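Local coordinates for protein aldehyde reductase YahK (Escherichia coli, PDB 1UUF) that reduces a wide range of aldehydes to the corresponding primary alcohols, using zinc and strongly preferring NADPH over NADH as electron donor, at residues E53-G58 against V85-A90; G218-A223 against G238-V243. One frame throughout, in Å; residues are numbered along the deposited sequence.

Interaction 1. Residues E53-G58 against V85-A90; sequences EIAYCG and VGRVVA
A classic beta bulge, in which Ala-55 and Tyr-56 both face Val-85, interrupts the antiparallel pairing of 53-58 with 85-90 in the GroES-like domain of this zinc-dependent dehydrogenase. Val-85 O takes both amides: Ala-55 N at 2.9 Å lies in the carbonyl plane on a lone pair, while Tyr-56 N at 3.2 Å approaches tilted from that plane. Val-85 N returns a bond to Tyr-56 O, and beyond the bulge Glu-53 and Arg-87 form a regular hydrogen-bonded pair, with Glu-53 N 2.9 Å from Arg-87 O. Gly-86, which stands between Val-85 and Arg-87, brings its CA to 3.2 Å from Glu-53 O in a CA-H...O contact; so close an approach is possible because Gly-86 carries no CB.

Side chains fill in around this backbone frame. Val-85 CG2 sits between its own backbone N and carbonyl carbon, which sets it at the edge of the Tyr-56 ring and 3.8 Å from Tyr-56 CB. Leu-170 of helix 170-173 touches both side chains. Ala-55 CB touches the guanidinium edge of Arg-87, 3.9 Å from NH2. Arg-87, extended from CG to NE, also reaches a water in its guanidinium plane, and this water donates to Glu-53 O. At the far end Val-89 CG2 packs 3.5 Å from Glu-53 CB.

Arg-87 thus holds the Glu-53 carbonyl directly by its backbone amide and, through the water, by its side chain, and the additional residue of the bulge is absorbed without costing either amide its acceptor.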
ATOM      1  N   GLU A  53     -32.832  -8.793 -22.160  1.00 15.52           N
ATOM      2  CA  GLU A  53     -32.982  -7.967 -23.351  1.00 15.35           C
ATOM      3  C   GLU A  53     -32.266  -6.681 -22.950  1.00 14.97           C
ATOM      4  O   GLU A  53     -32.750  -5.934 -22.097  1.00 15.25           O
ATOM      5  CB  GLU A  53     -34.459  -7.680 -23.624  1.00 19.31           C
ATOM      6  CG  GLU A  53     -34.728  -6.934 -24.918  1.00 24.38           C
ATOM      7  CD  GLU A  53     -34.390  -7.757 -26.149  1.00 27.58           C
ATOM      8  OE1 GLU A  53     -34.761  -8.949 -26.187  1.00 29.12           O
ATOM      9  OE2 GLU A  53     -33.763  -7.212 -27.082  1.00 30.91           O
ATOM     10  N   ILE A  54     -31.106  -6.435 -23.545  1.00 14.60           N
ATOM     11  CA  ILE A  54     -30.318  -5.257 -23.203  1.00 12.45           C
ATOM     12  C   ILE A  54     -30.918  -3.946 -23.691  1.00 13.48           C
ATOM     13  O   ILE A  54     -31.210  -3.778 -24.876  1.00 14.20           O
ATOM     14  CB  ILE A  54     -28.878  -5.396 -23.736  1.00 12.76           C
ATOM     15  CG1 ILE A  54     -28.239  -6.663 -23.162  1.00 10.05           C
ATOM     16  CG2 ILE A  54     -28.051  -4.179 -23.342  1.00 11.61           C
ATOM     17  CD1 ILE A  54     -26.810  -6.896 -23.620  1.00 12.90           C
ATOM     18  N   ALA A  55     -31.101  -3.012 -22.762  1.00 12.44           N
ATOM     19  CA  ALA A  55     -31.661  -1.714 -23.101  1.00 11.78           C
ATOM     20  C   ALA A  55     -30.545  -0.715 -23.360  1.00 11.42           C
ATOM     21  O   ALA A  55     -30.573   0.016 -24.351  1.00 10.86           O
ATOM     22  CB  ALA A  55     -32.561  -1.218 -21.973  1.00 12.40           C
ATOM     23  N   TYR A  56     -29.557  -0.689 -22.469  1.00 10.80           N
ATOM     24  CA  TYR A  56     -28.436   0.232 -22.606  1.00 10.91           C
ATOM     25  C   TYR A  56     -27.122  -0.390 -22.164  1.00  9.99           C
ATOM     26  O   TYR A  56     -27.098  -1.315 -21.351  1.00 11.28           O
ATOM     27  CB  TYR A  56     -28.671   1.499 -21.776  1.00 11.14           C
ATOM     28  CG  TYR A  56     -29.982   2.185 -22.065  1.00 12.72           C
ATOM     29  CD1 TYR A  56     -31.117   1.918 -21.295  1.00 14.02           C
ATOM     30  CD2 TYR A  56     -30.106   3.059 -23.143  1.00 13.85           C
ATOM     31  CE1 TYR A  56     -32.342   2.506 -21.596  1.00 13.69           C
ATOM     32  CE2 TYR A  56     -31.327   3.651 -23.453  1.00 14.12           C
ATOM     33  CZ  TYR A  56     -32.439   3.367 -22.677  1.00 16.30           C
ATOM     34  OH  TYR A  56     -33.654   3.930 -22.996  1.00 18.77           O
ATOM     35  N   CYS A  57     -26.026   0.128 -22.706  1.00 10.87           N
ATOM     36  CA  CYS A  57     -24.702  -0.354 -22.338  1.00 10.62           C
ATOM     37  C   CYS A  57     -23.727   0.813 -22.299  1.00 10.98           C
ATOM     38  O   CYS A  57     -23.541   1.509 -23.296  1.00 11.33           O
ATOM     39  CB  CYS A  57     -24.199  -1.411 -23.327  1.00 11.68           C
ATOM     40  SG  CYS A  57     -22.624  -2.175 -22.807  1.00 12.83           S
ATOM     41  N   GLY A  58     -23.116   1.027 -21.139  1.00  9.86           N
ATOM     42  CA  GLY A  58     -22.155   2.103 -20.995  1.00 10.87           C
ATOM     43  C   GLY A  58     -20.877   1.780 -21.747  1.00 11.70           C
ATOM     44  O   GLY A  58     -20.543   0.611 -21.942  1.00 12.43           O
ATOM     45  N   VAL A  85     -27.511  -2.897 -18.722  1.00 10.73           N
ATOM     46  CA  VAL A  85     -28.782  -2.836 -18.009  1.00  9.89           C
ATOM     47  C   VAL A  85     -29.872  -3.225 -18.996  1.00 10.71           C
ATOM     48  O   VAL A  85     -29.784  -2.918 -20.185  1.00 10.57           O
ATOM     49  CB  VAL A  85     -29.088  -1.435 -17.427  1.00 10.06           C
ATOM     50  CG1 VAL A  85     -28.049  -1.078 -16.385  1.00 11.14           C
ATOM     51  CG2 VAL A  85     -29.143  -0.396 -18.536  1.00 11.84           C
ATOM     52  N   GLY A  86     -30.889  -3.924 -18.511  1.00 11.22           N
ATOM     53  CA  GLY A  86     -31.963  -4.340 -19.393  1.00 12.90           C
ATOM     54  C   GLY A  86     -33.108  -4.965 -18.629  1.00 13.81           C
ATOM     55  O   GLY A  86     -33.243  -4.758 -17.425  1.00 12.50           O
ATOM     56  N   ARG A  87     -33.923  -5.746 -19.329  1.00 14.25           N
ATOM     57  CA  ARG A  87     -35.072  -6.397 -18.714  1.00 16.38           C
ATOM     58  C   ARG A  87     -35.019  -7.908 -18.906  1.00 15.92           C
ATOM     59  O   ARG A  87     -34.633  -8.393 -19.967  1.00 14.51           O
ATOM     60  CB  ARG A  87     -36.364  -5.842 -19.319  1.00 18.71           C
ATOM     61  CG  ARG A  87     -36.548  -4.342 -19.106  1.00 24.00           C
ATOM     62  CD  ARG A  87     -37.819  -3.829 -19.773  1.00 28.38           C
ATOM     63  NE  ARG A  87     -38.057  -2.414 -19.493  1.00 31.58           N
ATOM     64  CZ  ARG A  87     -37.280  -1.420 -19.916  1.00 33.05           C
ATOM     65  NH1 ARG A  87     -37.581  -0.165 -19.605  1.00 33.82           N
ATOM     66  NH2 ARG A  87     -36.206  -1.675 -20.653  1.00 33.39           N
ATOM     67  N   VAL A  88     -35.406  -8.647 -17.873  1.00 13.84           N
ATOM     68  CA  VAL A  88     -35.401 -10.103 -17.945  1.00 15.23           C
ATOM     69  C   VAL A  88     -36.487 -10.571 -18.907  1.00 16.94           C
ATOM     70  O   VAL A  88     -37.646 -10.170 -18.791  1.00 16.61           O
ATOM     71  CB  VAL A  88     -35.646 -10.731 -16.559  1.00 16.01           C
ATOM     72  CG1 VAL A  88     -35.697 -12.255 -16.673  1.00 14.60           C
ATOM     73  CG2 VAL A  88     -34.536 -10.312 -15.601  1.00 15.71           C
ATOM     74  N   VAL A  89     -36.095 -11.407 -19.865  1.00 18.43           N
ATOM     75  CA  VAL A  89     -37.019 -11.945 -20.857  1.00 20.90           C
ATOM     76  C   VAL A  89     -37.491 -13.328 -20.420  1.00 21.36           C
ATOM     77  O   VAL A  89     -38.658 -13.680 -20.585  1.00 22.89           O
ATOM     78  CB  VAL A  89     -36.345 -12.068 -22.247  1.00 21.63           C
ATOM     79  CG1 VAL A  89     -37.296 -12.731 -23.228  1.00 22.75           C
ATOM     80  CG2 VAL A  89     -35.944 -10.698 -22.757  1.00 22.74           C
ATOM     81  N   ALA A  90     -36.572 -14.107 -19.860  1.00 21.30           N
ATOM     82  CA  ALA A  90     -36.885 -15.449 -19.393  1.00 21.25           C
ATOM     83  C   ALA A  90     -35.861 -15.881 -18.353  1.00 22.31           C
ATOM     84  O   ALA A  90     -34.783 -15.295 -18.252  1.00 20.45           O
ATOM     85  CB  ALA A  90     -36.884 -16.419 -20.561  1.00 22.25           C
TER
HETATM   86  O   HOH W   1     -34.888  -4.007 -22.437  1.00 23.46           O

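Interaction 2. Residues G218-A223 against G238-V243; sequences GAHVVA and GADEVV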
ATOM      1  N   GLY A 218     -20.762  10.763   2.551  1.00 12.72           N
ATOM      2  CA  GLY A 218     -20.569  11.710   3.633  1.00 13.10           C
ATOM      3  C   GLY A 218     -19.158  12.185   3.915  1.00 12.89           C
ATOM      4  O   GLY A 218     -18.932  12.864   4.912  1.00 13.47           O
ATOM      5  N   ALA A 219     -18.203  11.844   3.055  1.00 11.18           N
ATOM      6  CA  ALA A 219     -16.829  12.276   3.270  1.00 12.08           C
ATOM      7  C   ALA A 219     -16.636  13.713   2.798  1.00 12.36           C
ATOM      8  O   ALA A 219     -17.470  14.251   2.068  1.00 14.14           O
ATOM      9  CB  ALA A 219     -15.867  11.355   2.518  1.00 12.49           C
ATOM     10  N   HIS A 220     -15.559  14.343   3.254  1.00 12.90           N
ATOM     11  CA  HIS A 220     -15.230  15.686   2.806  1.00 13.43           C
ATOM     12  C   HIS A 220     -14.409  15.355   1.569  1.00 13.27           C
ATOM     13  O   HIS A 220     -13.339  14.754   1.670  1.00 13.36           O
ATOM     14  CB  HIS A 220     -14.374  16.416   3.836  1.00 15.91           C
ATOM     15  CG  HIS A 220     -13.971  17.791   3.409  1.00 19.57           C
ATOM     16  ND1 HIS A 220     -12.920  18.025   2.549  1.00 22.50           N
ATOM     17  CD2 HIS A 220     -14.498  19.005   3.699  1.00 19.90           C
ATOM     18  CE1 HIS A 220     -12.814  19.323   2.329  1.00 20.82           C
ATOM     19  NE2 HIS A 220     -13.760  19.940   3.015  1.00 22.82           N
ATOM     20  N   VAL A 221     -14.917  15.736   0.403  1.00 10.60           N
ATOM     21  CA  VAL A 221     -14.264  15.396  -0.855  1.00 11.53           C
ATOM     22  C   VAL A 221     -13.468  16.493  -1.548  1.00 11.89           C
ATOM     23  O   VAL A 221     -13.963  17.595  -1.757  1.00 12.94           O
ATOM     24  CB  VAL A 221     -15.314  14.872  -1.857  1.00 12.38           C
ATOM     25  CG1 VAL A 221     -14.642  14.431  -3.152  1.00 13.79           C
ATOM     26  CG2 VAL A 221     -16.088  13.725  -1.232  1.00 13.41           C
ATOM     27  N   VAL A 222     -12.227  16.169  -1.902  1.00 10.56           N
ATOM     28  CA  VAL A 222     -11.364  17.097  -2.618  1.00 11.67           C
ATOM     29  C   VAL A 222     -11.067  16.466  -3.974  1.00 11.96           C
ATOM     30  O   VAL A 222     -10.528  15.360  -4.044  1.00 11.58           O
ATOM     31  CB  VAL A 222     -10.028  17.331  -1.887  1.00 11.69           C
ATOM     32  CG1 VAL A 222      -9.172  18.311  -2.686  1.00 13.09           C
ATOM     33  CG2 VAL A 222     -10.288  17.877  -0.490  1.00 12.92           C
ATOM     34  N   ALA A 223     -11.446  17.155  -5.046  1.00  9.67           N
ATOM     35  CA  ALA A 223     -11.197  16.650  -6.386  1.00  9.47           C
ATOM     36  C   ALA A 223      -9.928  17.280  -6.928  1.00 10.19           C
ATOM     37  O   ALA A 223      -9.674  18.460  -6.702  1.00 10.51           O
ATOM     38  CB  ALA A 223     -12.369  16.980  -7.304  1.00 10.30           C
ATOM     39  N   GLY A 238     -20.021  17.579  -6.887  1.00 16.57           N
ATOM     40  CA  GLY A 238     -20.154  17.354  -5.460  1.00 16.72           C
ATOM     41  C   GLY A 238     -18.882  17.496  -4.653  1.00 17.47           C
ATOM     42  O   GLY A 238     -18.872  17.216  -3.453  1.00 19.35           O
ATOM     43  N   ALA A 239     -17.803  17.927  -5.294  1.00 15.86           N
ATOM     44  CA  ALA A 239     -16.548  18.096  -4.578  1.00 15.93           C
ATOM     45  C   ALA A 239     -16.667  19.311  -3.667  1.00 16.19           C
ATOM     46  O   ALA A 239     -17.175  20.353  -4.082  1.00 16.66           O
ATOM     47  CB  ALA A 239     -15.401  18.288  -5.562  1.00 17.25           C
ATOM     48  N   ASP A 240     -16.214  19.171  -2.425  1.00 14.53           N
ATOM     49  CA  ASP A 240     -16.266  20.276  -1.473  1.00 16.12           C
ATOM     50  C   ASP A 240     -15.140  21.252  -1.773  1.00 15.88           C
ATOM     51  O   ASP A 240     -15.258  22.453  -1.522  1.00 15.43           O
ATOM     52  CB  ASP A 240     -16.130  19.753  -0.044  1.00 17.43           C
ATOM     53  CG  ASP A 240     -17.278  18.854   0.351  1.00 21.42           C
ATOM     54  OD1 ASP A 240     -18.431  19.333   0.347  1.00 21.91           O
ATOM     55  OD2 ASP A 240     -17.030  17.671   0.659  1.00 21.06           O
ATOM     56  N   GLU A 241     -14.044  20.718  -2.302  1.00 13.62           N
ATOM     57  CA  GLU A 241     -12.879  21.521  -2.662  1.00 14.63           C
ATOM     58  C   GLU A 241     -12.290  20.961  -3.947  1.00 13.98           C
ATOM     59  O   GLU A 241     -12.457  19.779  -4.250  1.00 10.84           O
ATOM     60  CB  GLU A 241     -11.806  21.460  -1.573  1.00 16.42           C
ATOM     61  CG  GLU A 241     -12.166  22.123  -0.253  1.00 20.17           C
ATOM     62  CD  GLU A 241     -11.023  22.051   0.747  1.00 23.11           C
ATOM     63  OE1 GLU A 241     -10.821  20.982   1.364  1.00 23.01           O
ATOM     64  OE2 GLU A 241     -10.314  23.063   0.906  1.00 24.57           O
ATOM     65  N   VAL A 242     -11.602  21.813  -4.696  1.00 13.03           N
ATOM     66  CA  VAL A 242     -10.966  21.390  -5.932  1.00 13.09           C
ATOM     67  C   VAL A 242      -9.538  21.907  -5.956  1.00 14.54           C
ATOM     68  O   VAL A 242      -9.263  23.041  -5.550  1.00 15.02           O
ATOM     69  CB  VAL A 242     -11.718  21.915  -7.176  1.00 12.66           C
ATOM     70  CG1 VAL A 242     -11.007  21.462  -8.437  1.00 14.31           C
ATOM     71  CG2 VAL A 242     -13.145  21.394  -7.175  1.00 14.16           C
ATOM     72  N   VAL A 243      -8.628  21.059  -6.412  1.00 12.66           N
ATOM     73  CA  VAL A 243      -7.224  21.422  -6.494  1.00 13.67           C
ATOM     74  C   VAL A 243      -6.662  21.138  -7.879  1.00 14.23           C
ATOM     75  O   VAL A 243      -6.921  20.086  -8.461  1.00 14.31           O
ATOM     76  CB  VAL A 243      -6.390  20.633  -5.458  1.00 14.11           C
ATOM     77  CG1 VAL A 243      -4.900  20.892  -5.671  1.00 15.53           C
ATOM     78  CG2 VAL A 243      -6.796  21.037  -4.050  1.00 15.94           C
TER
HETATM   79  O   HOH W   2     -18.641  15.925  -0.134  1.00 37.83           O
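Val-221 O receives two amides of the neighbouring segment, Asp-240 N at 2.8 Å in a rather bent hydrogen bond (135° at the hydrogen) and Glu-241 N at 3.2 Å, straighter and in the carbonyl plane, and the parallel register of 218-223 and 238-243 follows from there. Farther along, Ala-223 N donates to Glu-241 O, and Ala-223 O accepts from Val-243 N at 2.8 Å. Weaker CA-H...O contacts accompany these bonds, from Val-222 CA to Glu-241 O and from Val-242 CA to Ala-223 O.

One side chain joins the backbone pattern. In Asp-240, CG lies anti to its own carbonyl carbon (chi1 -64°), and OD2 reaches the Val-221 amide, taking it on its anti lone pair at 2.9 Å. The carboxylate therefore serves as acceptor just where the second strand has yet to begin. A water also lies close to both Asp-240 OD2 and Ala-219 O.

Apolar and ring contacts complete the interface. Ala-223 CB meets Ala-239 CB at 3.7 Å; Ala-223 also touches Ala-234 of helix 231-237 and Ile-211 of helix 205-216. Val-222 CG1 meets Val-243 CG2 at 3.9 Å. At the more exposed margin Asp-240 CB lies over one face of the His-220 ring, 4.1 Å from its centroid, in a CH-pi contact.

Each segment starts with a glycine of positive phi, Gly-218 or Gly-238, that ends the preceding helix in a Schellman motif and turns the chain toward its strand. Strand, helix 231-237 and neighbouring parallel strand make up the beta-alpha-beta unit of a Rossmann fold, here at the 241-244 edge of the six-stranded sheet.

In the fold
From the N terminus, the chain first meets interaction 1, which closes a loop of 26 residues between 53-58 and 85-90; helix 61-68 and the catalytic zinc ligands Cys-60 and His-82 fall within that loop. Interaction 2 follows in series, neither nested nor crossed: its shorter connection, 14 residues between 218-223 and 238-243, contains helix 231-237. The antiparallel pairing belongs to the mixed sheet of the GroES-like domain, the parallel pairing to the Rossmann-type sheet. With centres 34 Å apart, on opposite sides of the chain's centre, the two contacts do not touch. Each is a short-range closure, although strand 49-58 also pairs with the distant strand 359-363.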